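Local coordinates for protein TetR family transcriptional regulator (PDB 6SRN) that probably represses transcription by binding operator DNA as a dimer, and binds a furan-type bacterial hormone that controls antibiotic production, at residues A[100-105]-A[161-166]; A[150-155]-A[172-177]; A[93-98]-A[107-112]; A[38-43]-A[119-124]. One frame throughout, in Å; residues are numbered along the deposited sequence.

Contact 1 (A[100-105]-A[161-166])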
loop_
_atom_site.group_PDB
_atom_site.type_symbol
_atom_site.label_atom_id
_atom_site.label_comp_id
_atom_site.label_asym_id
_atom_site.label_seq_id
_atom_site.Cartn_x
_atom_site.Cartn_y
_atom_site.Cartn_z
ATOM N N PHE A 100 -14.883 19.841 -16.812
ATOM C CA PHE A 100 -14.926 18.377 -16.759
ATOM C C PHE A 100 -16.072 17.916 -15.825
ATOM O O PHE A 100 -16.356 18.584 -14.844
ATOM C CB PHE A 100 -13.564 17.780 -16.390
ATOM C CG PHE A 100 -12.547 17.962 -17.478
ATOM C CD1 PHE A 100 -12.493 17.096 -18.547
ATOM C CD2 PHE A 100 -11.676 19.039 -17.448
ATOM C CE1 PHE A 100 -11.557 17.289 -19.540
ATOM C CE2 PHE A 100 -10.737 19.232 -18.443
ATOM C CZ PHE A 100 -10.679 18.345 -19.486
ATOM N N THR A 101 -16.723 16.823 -16.176
ATOM C CA THR A 101 -17.793 16.244 -15.345
ATOM C C THR A 101 -17.248 15.758 -14.005
ATOM O O THR A 101 -16.048 15.629 -13.847
ATOM C CB THR A 101 -18.474 15.034 -16.028
ATOM O OG1 THR A 101 -17.563 13.923 -16.151
ATOM C CG2 THR A 101 -19.079 15.419 -17.393
ATOM N N PRO A 102 -18.134 15.552 -13.036
ATOM C CA PRO A 102 -17.654 15.104 -11.724
ATOM C C PRO A 102 -16.756 13.866 -11.784
ATOM O O PRO A 102 -15.662 13.834 -11.191
ATOM C CB PRO A 102 -18.966 14.834 -10.978
ATOM C CG PRO A 102 -19.875 15.939 -11.513
ATOM C CD PRO A 102 -19.571 15.895 -12.977
ATOM N N LEU A 103 -17.150 12.837 -12.518
ATOM C CA LEU A 103 -16.361 11.619 -12.545
ATOM C C LEU A 103 -15.056 11.815 -13.348
ATOM O O LEU A 103 -14.027 11.273 -12.974
ATOM C CB LEU A 103 -17.147 10.488 -13.187
ATOM C CG LEU A 103 -17.598 9.303 -12.370
ATOM C CD1 LEU A 103 -17.873 8.164 -13.355
ATOM C CD2 LEU A 103 -16.653 8.948 -11.267
ATOM N N GLU A 104 -15.097 12.595 -14.436
ATOM C CA GLU A 104 -13.871 12.929 -15.206
ATOM C C GLU A 104 -12.895 13.743 -14.363
ATOM O O GLU A 104 -11.697 13.620 -14.543
ATOM C CB GLU A 104 -14.243 13.785 -16.405
ATOM C CG GLU A 104 -14.834 12.963 -17.519
ATOM C CD GLU A 104 -15.227 13.859 -18.667
ATOM O OE1 GLU A 104 -15.518 15.062 -18.399
ATOM O OE2 GLU A 104 -15.157 13.411 -19.815
ATOM N N THR A 105 -13.402 14.528 -13.426
ATOM C CA THR A 105 -12.550 15.316 -12.523
ATOM C C THR A 105 -11.781 14.345 -11.634
ATOM O O THR A 105 -10.550 14.507 -11.451
ATOM C CB THR A 105 -13.391 16.296 -11.697
ATOM O OG1 THR A 105 -14.001 17.262 -12.587
ATOM C CG2 THR A 105 -12.597 17.006 -10.621
ATOM N N ALA A 161 -25.941 13.746 -9.936
ATOM C CA ALA A 161 -26.041 13.967 -11.360
ATOM C C ALA A 161 -26.563 12.746 -12.122
ATOM O O ALA A 161 -26.924 12.847 -13.263
ATOM C CB ALA A 161 -24.686 14.358 -11.913
ATOM N N GLY A 162 -26.546 11.568 -11.518
ATOM C CA GLY A 162 -26.877 10.349 -12.252
ATOM C C GLY A 162 -25.718 9.743 -13.035
ATOM O O GLY A 162 -25.903 8.879 -13.903
ATOM N N GLN A 163 -24.494 10.174 -12.726
ATOM C CA GLN A 163 -23.325 9.680 -13.430
ATOM C C GLN A 163 -22.801 8.379 -12.828
ATOM O O GLN A 163 -22.109 7.573 -13.474
ATOM C CB GLN A 163 -22.265 10.797 -13.364
ATOM C CG GLN A 163 -21.051 10.542 -14.203
ATOM C CD GLN A 163 -20.155 11.763 -14.346
ATOM O OE1 GLN A 163 -19.991 12.593 -13.436
ATOM N NE2 GLN A 163 -19.567 11.875 -15.513
ATOM N N LEU A 164 -23.110 8.192 -11.553
ATOM C CA LEU A 164 -22.534 7.113 -10.758
ATOM C C LEU A 164 -23.552 5.972 -10.752
ATOM O O LEU A 164 -24.770 6.202 -10.612
ATOM C CB LEU A 164 -22.231 7.656 -9.368
ATOM C CG LEU A 164 -21.119 7.148 -8.487
ATOM C CD1 LEU A 164 -19.783 7.422 -9.163
ATOM C CD2 LEU A 164 -21.192 7.830 -7.141
ATOM N N ARG A 165 -23.105 4.742 -10.975
ATOM C CA ARG A 165 -23.977 3.562 -10.946
ATOM C C ARG A 165 -24.839 3.497 -9.669
ATOM O O ARG A 165 -24.380 3.813 -8.563
ATOM C CB ARG A 165 -23.185 2.242 -11.139
ATOM C CG ARG A 165 -23.950 0.936 -10.918
ATOM C CD ARG A 165 -23.167 -0.303 -11.361
ATOM N NE ARG A 165 -21.909 -0.434 -10.621
ATOM C CZ ARG A 165 -21.699 -1.180 -9.532
ATOM N NH1 ARG A 165 -22.639 -1.918 -8.954
ATOM N NH2 ARG A 165 -20.510 -1.178 -8.970
ATOM N N ALA A 166 -26.089 3.076 -9.859
ATOM C CA ALA A 166 -27.059 3.000 -8.783
ATOM C C ALA A 166 -26.549 2.123 -7.676
ATOM O O ALA A 166 -26.035 1.011 -7.902
ATOM C CB ALA A 166 -28.399 2.477 -9.285
#
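Thr101 OG1 is gripped by two N-H groups, and the shorter of the two bonds comes from across the contact: Gln163 NE2 donates to Thr101 OG1 over 2.9 Å. That bond is nearly straight (170°), and the hydroxyl oxygen lies in the plane of the amide. The second donor is Glu104 N, 3.3 Å from Thr101 OG1, so the same oxygen caps the first turn of helix 102-119. With chi1 at 67°, OG1 sits between the backbone N and the carbonyl carbon, where it can face both donors. Thr101 N in turn donates to Glu104 OE1 at 3.1 Å, and the two residues form a capping box, a standard device for starting a helix. The other end of the Gln163 amide completes the junction: Leu103 N donates to Gln163 OE1 at 3.0 Å, approaching from above the carbonyl plane. One amide therefore serves a capping hydroxyl and an N-H of the first helical turn, which ordinarily has no partner in its own helix. CG of Gln163 is anti to its backbone N (chi1 -172°), and the chain runs extended from there to the helix start. On the way Gln163 CD packs on Leu103 CB at 3.5 Å, while Pro102 CD approaches OE1. Gln163 follows Gly162, whose positive phi belongs to the Schellman motif closing helix 145-161; one helix end is thus tied to the start of another. Deeper in, Leu103 CD2 meets Leu164 CD1 at 4.1 Å, the side chains crossing at about a right angle, and Phe209 and Leu212 of helix 197-212 cover these leucines.

Contact 2 (A[150-155]-A[172-177])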
loop_
_atom_site.group_PDB
_atom_site.type_symbol
_atom_site.label_atom_id
_atom_site.label_comp_id
_atom_site.label_asym_id
_atom_site.label_seq_id
_atom_site.Cartn_x
_atom_site.Cartn_y
_atom_site.Cartn_z
ATOM N N LEU A 150 -11.062 14.857 -0.309
ATOM C CA LEU A 150 -10.999 15.602 -1.546
ATOM C C LEU A 150 -11.875 15.005 -2.637
ATOM O O LEU A 150 -12.672 15.703 -3.256
ATOM C CB LEU A 150 -9.532 15.764 -1.992
ATOM C CG LEU A 150 -9.278 16.640 -3.212
ATOM C CD1 LEU A 150 -9.736 18.070 -2.998
ATOM C CD2 LEU A 150 -7.800 16.606 -3.543
ATOM N N LEU A 151 -11.803 13.705 -2.842
ATOM C CA LEU A 151 -12.522 13.035 -3.946
ATOM C C LEU A 151 -14.006 12.796 -3.652
ATOM O O LEU A 151 -14.838 12.665 -4.531
ATOM C CB LEU A 151 -11.872 11.682 -4.267
ATOM C CG LEU A 151 -10.429 11.745 -4.799
ATOM C CD1 LEU A 151 -9.971 10.358 -5.210
ATOM C CD2 LEU A 151 -10.297 12.723 -5.949
ATOM N N GLU A 152 -14.343 12.708 -2.381
ATOM C CA GLU A 152 -15.738 12.468 -2.021
ATOM C C GLU A 152 -16.699 13.523 -2.608
ATOM O O GLU A 152 -17.833 13.219 -2.967
ATOM C CB GLU A 152 -15.807 12.477 -0.488
ATOM C CG GLU A 152 -16.811 11.574 0.123
ATOM C CD GLU A 152 -16.654 11.558 1.650
ATOM O OE1 GLU A 152 -15.911 12.404 2.254
ATOM O OE2 GLU A 152 -17.233 10.663 2.236
ATOM N N VAL A 153 -16.257 14.779 -2.654
ATOM C CA VAL A 153 -17.071 15.886 -3.124
ATOM C C VAL A 153 -17.525 15.709 -4.578
ATOM O O VAL A 153 -18.756 15.661 -4.841
ATOM C CB VAL A 153 -16.375 17.236 -2.923
ATOM C CG1 VAL A 153 -17.210 18.384 -3.508
ATOM C CG2 VAL A 153 -16.142 17.480 -1.444
ATOM N N PRO A 154 -16.581 15.594 -5.544
ATOM C CA PRO A 154 -17.058 15.275 -6.899
ATOM C C PRO A 154 -17.797 13.970 -7.035
ATOM O O PRO A 154 -18.669 13.856 -7.873
ATOM C CB PRO A 154 -15.773 15.288 -7.750
ATOM C CG PRO A 154 -14.688 15.128 -6.778
ATOM C CD PRO A 154 -15.128 15.821 -5.522
ATOM N N LEU A 155 -17.479 12.971 -6.215
ATOM C CA LEU A 155 -18.203 11.744 -6.274
ATOM C C LEU A 155 -19.655 11.920 -5.795
ATOM O O LEU A 155 -20.550 11.268 -6.338
ATOM C CB LEU A 155 -17.493 10.674 -5.447
ATOM C CG LEU A 155 -16.225 10.139 -6.125
ATOM C CD1 LEU A 155 -15.415 9.339 -5.100
ATOM C CD2 LEU A 155 -16.505 9.306 -7.356
ATOM N N ALA A 172 -17.840 5.487 0.016
ATOM C CA ALA A 172 -17.213 4.202 -0.206
ATOM C C ALA A 172 -16.358 4.190 -1.452
ATOM O O ALA A 172 -15.276 3.628 -1.440
ATOM C CB ALA A 172 -18.253 3.134 -0.276
ATOM N N ALA A 173 -16.830 4.811 -2.512
ATOM C CA ALA A 173 -16.075 4.936 -3.750
ATOM C C ALA A 173 -14.795 5.736 -3.539
ATOM O O ALA A 173 -13.754 5.370 -4.086
ATOM C CB ALA A 173 -16.930 5.551 -4.829
ATOM N N ALA A 174 -14.851 6.780 -2.736
ATOM C CA ALA A 174 -13.692 7.604 -2.480
ATOM C C ALA A 174 -12.680 6.737 -1.720
ATOM O O ALA A 174 -11.507 6.736 -2.043
ATOM C CB ALA A 174 -14.062 8.822 -1.656
ATOM N N ARG A 175 -13.109 6.072 -0.653
ATOM C CA ARG A 175 -12.187 5.193 0.056
ATOM C C ARG A 175 -11.555 4.137 -0.826
ATOM O O ARG A 175 -10.346 3.881 -0.750
ATOM C CB ARG A 175 -12.874 4.495 1.220
ATOM C CG ARG A 175 -13.204 5.383 2.406
ATOM C CD ARG A 175 -13.805 4.576 3.533
ATOM N NE ARG A 175 -15.101 3.953 3.263
ATOM C CZ ARG A 175 -16.284 4.499 3.563
ATOM N NH1 ARG A 175 -16.369 5.742 4.039
ATOM N NH2 ARG A 175 -17.362 3.815 3.315
ATOM N N SER A 176 -12.366 3.490 -1.644
ATOM C CA SER A 176 -11.896 2.391 -2.515
ATOM C C SER A 176 -10.865 2.914 -3.515
ATOM O O SER A 176 -9.852 2.274 -3.812
ATOM C CB SER A 176 -13.040 1.710 -3.228
ATOM O OG SER A 176 -13.939 1.067 -2.288
ATOM N N LEU A 177 -11.181 4.042 -4.112
ATOM C CA LEU A 177 -10.273 4.649 -5.094
ATOM C C LEU A 177 -8.923 5.024 -4.478
ATOM O O LEU A 177 -7.830 4.756 -5.006
ATOM C CB LEU A 177 -10.880 5.876 -5.734
ATOM C CG LEU A 177 -11.864 5.581 -6.865
ATOM C CD1 LEU A 177 -12.667 6.863 -7.133
ATOM C CD2 LEU A 177 -11.213 5.033 -8.121
#
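Leu155 drives one methyl, CD1, against the backbone of the opposing helix at Ala173 and Ala174, a clear case of a large side chain seated where the facing residues are small. Leu155 CD1 lies 3.5 Å from Ala174 N and 3.7 Å from Ala174 CB, with Ala173 CB a little farther off. Leu177 bounds the same hollow: Leu177 CD1 is 4.2 Å from Leu155 CD1, a contact of methyl against methyl. CG of Leu155, anti to the carbonyl carbon (chi1 -74°), carries CD1 to the alanines.

The reverse bump is smaller. Ala174 CB fits against the backbone of the 150-155 helix at the Leu151-Glu152 peptide, 4.0 Å from Glu152 N, and also approaches the CB atoms of Leu151 and Glu152. Because the methyl of an alanine is so short, the backbones come close, with Glu152 CA and Ala174 CA 5.3 Å apart. The axes of the two short segments pass within 8.5 Å at an angle of 135°, so the helices run roughly antiparallel but well splayed.

The packing belongs to the all-helical ligand-binding and dimerisation domain expected of a TetR-family regulator, where it joins helix 145-161 to helix 170-192. Helix 102-119 covers it through Leu103 and Val106, and helix 197-212 through Met208, Phe209 and Leu212. On the outer side of helix 170-192, Arg175 forms a salt bridge with Glu203 of the second subunit.

Contact 3 (A[93-98]-A[107-112])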
loop_
_atom_site.group_PDB
_atom_site.type_symbol
_atom_site.label_atom_id
_atom_site.label_comp_id
_atom_site.label_asym_id
_atom_site.label_seq_id
_atom_site.Cartn_x
_atom_site.Cartn_y
_atom_site.Cartn_z
ATOM N N GLU A 93 -9.458 22.410 -8.561
ATOM C CA GLU A 93 -10.089 23.643 -9.006
ATOM C C GLU A 93 -9.724 23.961 -10.444
ATOM O O GLU A 93 -10.578 24.368 -11.209
ATOM C CB GLU A 93 -9.723 24.808 -8.066
ATOM C CG GLU A 93 -10.426 26.134 -8.377
ATOM C CD GLU A 93 -11.944 26.088 -8.182
ATOM O OE1 GLU A 93 -12.516 25.056 -7.731
ATOM O OE2 GLU A 93 -12.593 27.102 -8.521
ATOM N N GLU A 94 -8.466 23.766 -10.813
ATOM C CA GLU A 94 -8.034 24.021 -12.199
ATOM C C GLU A 94 -8.821 23.124 -13.197
ATOM O O GLU A 94 -9.201 23.551 -14.283
ATOM C CB GLU A 94 -6.536 23.740 -12.283
ATOM C CG GLU A 94 -5.876 23.966 -13.632
ATOM C CD GLU A 94 -4.432 23.512 -13.610
ATOM O OE1 GLU A 94 -3.733 23.784 -12.605
ATOM O OE2 GLU A 94 -3.995 22.871 -14.583
ATOM N N ILE A 95 -9.050 21.877 -12.793
ATOM C CA ILE A 95 -9.781 20.930 -13.628
ATOM C C ILE A 95 -11.283 21.277 -13.700
ATOM O O ILE A 95 -11.940 21.261 -14.753
ATOM C CB ILE A 95 -9.573 19.493 -13.088
ATOM C CG1 ILE A 95 -8.117 19.062 -13.278
ATOM C CG2 ILE A 95 -10.486 18.527 -13.805
ATOM C CD1 ILE A 95 -7.673 17.953 -12.375
ATOM N N ARG A 96 -11.818 21.654 -12.557
ATOM C CA ARG A 96 -13.228 22.005 -12.461
ATOM C C ARG A 96 -13.616 23.158 -13.367
ATOM O O ARG A 96 -14.643 23.098 -14.053
ATOM C CB ARG A 96 -13.574 22.383 -11.008
ATOM C CG ARG A 96 -15.050 22.652 -10.797
ATOM C CD ARG A 96 -15.331 23.263 -9.419
ATOM N NE ARG A 96 -14.878 24.639 -9.321
ATOM C CZ ARG A 96 -15.550 25.677 -9.823
ATOM N NH1 ARG A 96 -16.725 25.488 -10.443
ATOM N NH2 ARG A 96 -15.065 26.915 -9.695
ATOM N N ILE A 97 -12.815 24.193 -13.349
ATOM C CA ILE A 97 -13.181 25.368 -14.120
ATOM C C ILE A 97 -13.081 25.128 -15.640
ATOM O O ILE A 97 -13.534 25.943 -16.440
ATOM C CB ILE A 97 -12.443 26.606 -13.645
ATOM C CG1 ILE A 97 -10.960 26.584 -13.987
ATOM C CG2 ILE A 97 -12.625 26.784 -12.152
ATOM C CD1 ILE A 97 -10.412 27.978 -14.093
ATOM N N GLN A 98 -12.539 23.990 -16.037
ATOM C CA GLN A 98 -12.545 23.630 -17.461
ATOM C C GLN A 98 -13.771 22.844 -17.877
ATOM O O GLN A 98 -13.961 22.548 -19.068
ATOM C CB GLN A 98 -11.278 22.909 -17.750
ATOM C CG GLN A 98 -10.134 23.876 -17.627
ATOM C CD GLN A 98 -8.848 23.184 -17.964
ATOM O OE1 GLN A 98 -8.144 22.680 -17.091
ATOM N NE2 GLN A 98 -8.503 23.187 -19.253
ATOM N N GLU A 107 -11.119 11.167 -12.287
ATOM C CA GLU A 107 -10.193 10.490 -13.159
ATOM C C GLU A 107 -8.934 11.316 -13.417
ATOM O O GLU A 107 -7.810 10.781 -13.332
ATOM C CB GLU A 107 -10.820 10.181 -14.501
ATOM C CG GLU A 107 -11.801 9.063 -14.540
ATOM C CD GLU A 107 -12.159 8.888 -16.002
ATOM O OE1 GLU A 107 -11.285 8.363 -16.783
ATOM O OE2 GLU A 107 -13.222 9.394 -16.362
ATOM N N GLU A 108 -9.111 12.600 -13.751
ATOM C CA GLU A 108 -7.970 13.417 -14.125
ATOM C C GLU A 108 -7.098 13.715 -12.893
ATOM O O GLU A 108 -5.859 13.807 -13.004
ATOM C CB GLU A 108 -8.393 14.698 -14.829
ATOM C CG GLU A 108 -7.243 15.589 -15.248
ATOM C CD GLU A 108 -6.181 14.983 -16.157
ATOM O OE1 GLU A 108 -6.405 13.912 -16.769
ATOM O OE2 GLU A 108 -5.112 15.633 -16.252
ATOM N N MET A 109 -7.709 13.883 -11.727
ATOM C CA MET A 109 -6.898 14.044 -10.511
ATOM C C MET A 109 -5.973 12.866 -10.283
ATOM O O MET A 109 -4.793 13.026 -9.947
ATOM C CB MET A 109 -7.809 14.239 -9.304
ATOM C CG MET A 109 -8.455 15.610 -9.305
ATOM S SD MET A 109 -7.318 16.907 -8.887
ATOM C CE MET A 109 -7.081 16.588 -7.139
ATOM N N LEU A 110 -6.500 11.656 -10.455
ATOM C CA LEU A 110 -5.695 10.454 -10.206
ATOM C C LEU A 110 -4.640 10.260 -11.330
ATOM O O LEU A 110 -3.521 9.818 -11.076
ATOM C CB LEU A 110 -6.576 9.204 -9.984
ATOM C CG LEU A 110 -7.428 9.319 -8.709
ATOM C CD1 LEU A 110 -8.450 8.181 -8.718
ATOM C CD2 LEU A 110 -6.574 9.246 -7.442
ATOM N N HIS A 111 -4.977 10.617 -12.549
ATOM C CA HIS A 111 -3.982 10.673 -13.636
ATOM C C HIS A 111 -2.835 11.585 -13.247
ATOM O O HIS A 111 -1.658 11.209 -13.341
ATOM C CB HIS A 111 -4.711 11.217 -14.874
ATOM C CG HIS A 111 -3.879 11.349 -16.101
ATOM N ND1 HIS A 111 -4.282 12.154 -17.154
ATOM C CD2 HIS A 111 -2.648 10.905 -16.421
ATOM C CE1 HIS A 111 -3.359 12.098 -18.117
ATOM N NE2 HIS A 111 -2.365 11.327 -17.702
ATOM N N ARG A 112 -3.155 12.791 -12.797
ATOM C CA ARG A 112 -2.137 13.724 -12.410
ATOM C C ARG A 112 -1.324 13.224 -11.195
ATOM O O ARG A 112 -0.111 13.408 -11.133
ATOM C CB ARG A 112 -2.786 15.092 -12.124
ATOM C CG ARG A 112 -3.175 15.825 -13.379
ATOM C CD ARG A 112 -3.696 17.216 -13.112
ATOM N NE ARG A 112 -4.302 17.734 -14.338
ATOM C CZ ARG A 112 -4.630 18.998 -14.553
ATOM N NH1 ARG A 112 -4.422 19.917 -13.623
ATOM N NH2 ARG A 112 -5.179 19.330 -15.729
HETATM O O HOH W 1 -5.731 21.683 -16.819
#
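Ile95 and Arg112 reach toward each other tip to tip, and an aliphatic chain meets a flat charged group: the Ile95 CG1 methylene lies over the centre of one face of the Arg112 guanidinium, 3.7 Å from Arg112 CZ. The polar partners are ranged around the rim. Glu94 OE2 accepts a weak, bent bond from Arg112 NH1 at 3.1 Å, part of a salt bridge in which the carboxylate and guanidinium planes are turned 56° apart. Water 1 accepts from Arg112 NH2 at 2.7 Å and donates to Glu94 OE2, closing a second path between the same two groups.

At NE the guanidinium is held from its own helix. Glu108 OE2 accepts from Arg112 NE at 3.0 Å through its anti lone pair, in an almost straight bond (168°). Glu108 itself is bent at chi2 (57°), and its other oxygen, OE1, accepts from His111 ND1 at 2.8 Å. The two carboxylates probably offset the arginine's charge from its edge, while the isoleucine covers one face.

Beyond the guanidinium, Ile95 CD1 packs on Glu108 CG and on Met109 SD, 3.7 Å from each. The contact fastens the C-terminal part of helix 88-96 to helix 102-119, the next helix of the chain. Trp88 and Met92 of helix 88-96 extend the packing around Met109, Trp147 and Leu150 of helix 145-161 close over that methionine, and helix 197-212 meets Glu107, Leu110 and His111.

Contact 4 (A[38-43]-A[119-124])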
loop_
_atom_site.group_PDB
_atom_site.type_symbol
_atom_site.label_atom_id
_atom_site.label_comp_id
_atom_site.label_asym_id
_atom_site.label_seq_id
_atom_site.Cartn_x
_atom_site.Cartn_y
_atom_site.Cartn_z
ATOM N N ALA A 38 15.168 18.899 0.385
ATOM C CA ALA A 38 14.839 17.936 1.401
ATOM C C ALA A 38 14.104 16.740 0.792
ATOM O O ALA A 38 14.343 15.603 1.165
ATOM C CB ALA A 38 13.993 18.571 2.472
ATOM N N SER A 39 13.223 17.030 -0.126
ATOM C CA SER A 39 12.426 15.970 -0.768
ATOM C C SER A 39 13.315 15.034 -1.531
ATOM O O SER A 39 13.120 13.826 -1.519
ATOM C CB SER A 39 11.372 16.573 -1.666
ATOM O OG SER A 39 10.373 17.223 -0.870
ATOM N N GLU A 40 14.248 15.593 -2.289
ATOM C CA GLU A 40 15.165 14.773 -3.049
ATOM C C GLU A 40 15.890 13.822 -2.114
ATOM O O GLU A 40 16.022 12.639 -2.426
ATOM C CB GLU A 40 16.163 15.653 -3.822
ATOM C CG GLU A 40 15.513 16.421 -4.978
ATOM C CD GLU A 40 16.345 17.578 -5.527
ATOM O OE1 GLU A 40 17.507 17.724 -5.116
ATOM O OE2 GLU A 40 15.834 18.335 -6.399
ATOM N N ILE A 41 16.382 14.326 -0.997
ATOM C CA ILE A 41 17.153 13.493 -0.062
ATOM C C ILE A 41 16.287 12.453 0.672
ATOM O O ILE A 41 16.673 11.296 0.830
ATOM C CB ILE A 41 17.982 14.395 0.887
ATOM C CG1 ILE A 41 19.056 15.072 0.048
ATOM C CG2 ILE A 41 18.581 13.590 2.045
ATOM C CD1 ILE A 41 19.743 16.205 0.706
ATOM N N PHE A 42 15.121 12.878 1.115
ATOM C CA PHE A 42 14.228 11.924 1.772
ATOM C C PHE A 42 13.798 10.834 0.795
ATOM O O PHE A 42 13.669 9.673 1.172
ATOM C CB PHE A 42 12.970 12.585 2.316
ATOM C CG PHE A 42 13.150 13.413 3.576
ATOM C CD1 PHE A 42 13.832 12.948 4.682
ATOM C CD2 PHE A 42 12.499 14.645 3.665
ATOM C CE1 PHE A 42 13.900 13.729 5.837
ATOM C CE2 PHE A 42 12.536 15.424 4.816
ATOM C CZ PHE A 42 13.265 14.963 5.873
ATOM N N ALA A 43 13.499 11.214 -0.443
ATOM C CA ALA A 43 13.061 10.200 -1.432
ATOM C C ALA A 43 14.133 9.147 -1.710
ATOM O O ALA A 43 13.832 7.960 -1.859
ATOM C CB ALA A 43 12.614 10.883 -2.711
ATOM N N ASP A 119 7.303 11.409 -11.177
ATOM C CA ASP A 119 8.265 12.456 -11.532
ATOM C C ASP A 119 8.753 13.370 -10.418
ATOM O O ASP A 119 9.834 13.946 -10.554
ATOM C CB ASP A 119 7.671 13.342 -12.642
ATOM C CG ASP A 119 7.509 12.621 -13.985
ATOM O OD1 ASP A 119 8.028 11.482 -14.177
ATOM O OD2 ASP A 119 6.865 13.295 -14.825
ATOM N N ASP A 120 7.936 13.595 -9.392
ATOM C CA ASP A 120 8.114 14.763 -8.529
ATOM C C ASP A 120 8.699 14.342 -7.181
ATOM O O ASP A 120 8.087 13.585 -6.453
ATOM C CB ASP A 120 6.770 15.483 -8.319
ATOM C CG ASP A 120 6.925 16.788 -7.621
ATOM O OD1 ASP A 120 7.826 16.923 -6.764
ATOM O OD2 ASP A 120 6.087 17.704 -7.897
ATOM N N PRO A 121 9.908 14.828 -6.846
ATOM C CA PRO A 121 10.481 14.445 -5.592
ATOM C C PRO A 121 9.616 14.704 -4.364
ATOM O O PRO A 121 9.727 13.953 -3.374
ATOM C CB PRO A 121 11.747 15.272 -5.515
ATOM C CG PRO A 121 12.153 15.506 -6.934
ATOM C CD PRO A 121 10.842 15.671 -7.640
ATOM N N VAL A 122 8.846 15.785 -4.349
ATOM C CA VAL A 122 8.019 16.054 -3.154
ATOM C C VAL A 122 6.994 14.923 -2.943
ATOM O O VAL A 122 6.717 14.524 -1.805
ATOM C CB VAL A 122 7.348 17.435 -3.228
ATOM C CG1 VAL A 122 6.414 17.654 -2.039
ATOM C CG2 VAL A 122 8.415 18.507 -3.287
ATOM N N MET A 123 6.406 14.437 -4.043
ATOM C CA MET A 123 5.468 13.326 -3.932
ATOM C C MET A 123 6.173 12.048 -3.534
ATOM O O MET A 123 5.638 11.296 -2.701
ATOM C CB MET A 123 4.732 13.148 -5.252
ATOM C CG MET A 123 3.876 14.336 -5.674
ATOM S SD MET A 123 2.412 14.532 -4.608
ATOM C CE MET A 123 1.519 13.179 -5.171
ATOM N N GLN A 124 7.323 11.787 -4.117
ATOM C CA GLN A 124 8.024 10.571 -3.799
ATOM C C GLN A 124 8.447 10.576 -2.317
ATOM O O GLN A 124 8.378 9.577 -1.619
ATOM C CB GLN A 124 9.237 10.422 -4.693
ATOM C CG GLN A 124 8.845 10.315 -6.175
ATOM C CD GLN A 124 9.970 10.522 -7.139
ATOM O OE1 GLN A 124 11.085 10.857 -6.774
ATOM N NE2 GLN A 124 9.681 10.295 -8.399
#
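Ser39 and Val122 bring their backbones close, CA to CA 5.0 Å, and the CA atoms of Glu40 and Pro121 (5.3 Å) and of Ala43 and Gln124 (5.6 Å) are almost as near. Segment 38-43 is helical throughout, whereas 119-124 turns from the end of helix 102-119 into helix 121-131. Asp120 stands at this junction: the first residue to leave the preceding helix, it is also the N-cap of the next, Asp120 OD1 accepting from Val122 N at 2.9 Å. Its other carboxylate oxygen is bridged to Arg87.

Small side chains permit the approach. Ser39 CB rests 3.5 Å from Pro121 O, and Ser39 OG lies 3.4 Å from Val122 CG2, in van der Waals contact; the hydroxyl's hydrogen bond is made within its own helix, to Leu35 O. CG2 of Val122 is beside the backbone N and anti to the carbonyl carbon, which leaves this branch against the serine. In the TetR-family layout the contact joins the two domains, since helix 31-49 belongs to the DNA-binding part, with its predicted helix-turn-helix, and helix 121-131 to the ligand-binding part.

Glu40 and Pro121 lie side by side, pointing the same way, with Glu40 CG 4.0 Å from Pro121 CB; the glutamate's carboxylate continues to a salt bridge with Arg58. One turn on, Ala43 CB meets Gln124 CB at 3.9 Å. The amide of Gln124 bonds through NE2 to Phe117 O, and Arg128, a turn farther along helix 121-131, reaches back to donate to Ala43 O.

Contacts 1, 2 and 3 form one continuous block in the ligand-binding domain. Contacts 1 and 2 have centres 11 Å apart and meet where Leu103 CD2 packs 3.9 Å from Leu155 CD2; contacts 1 and 3 share helix 102-119. Contact 3 joins contact 2 through Met109 CE and Leu150 CD2, 3.7 Å apart, and its segment 107-112 carries Leu110, which touches the bound furan ligand. In contact 2, the side chain of Leu151 is about 6 Å from the bound ligand. Contact 4 touches none of the others, though its nearest atoms are about 6 Å from those of contact 3, and its Gln124 side chain is about 10 Å from the ligand. Such a layout is consistent with ligand binding being relayed to the DNA-binding domain.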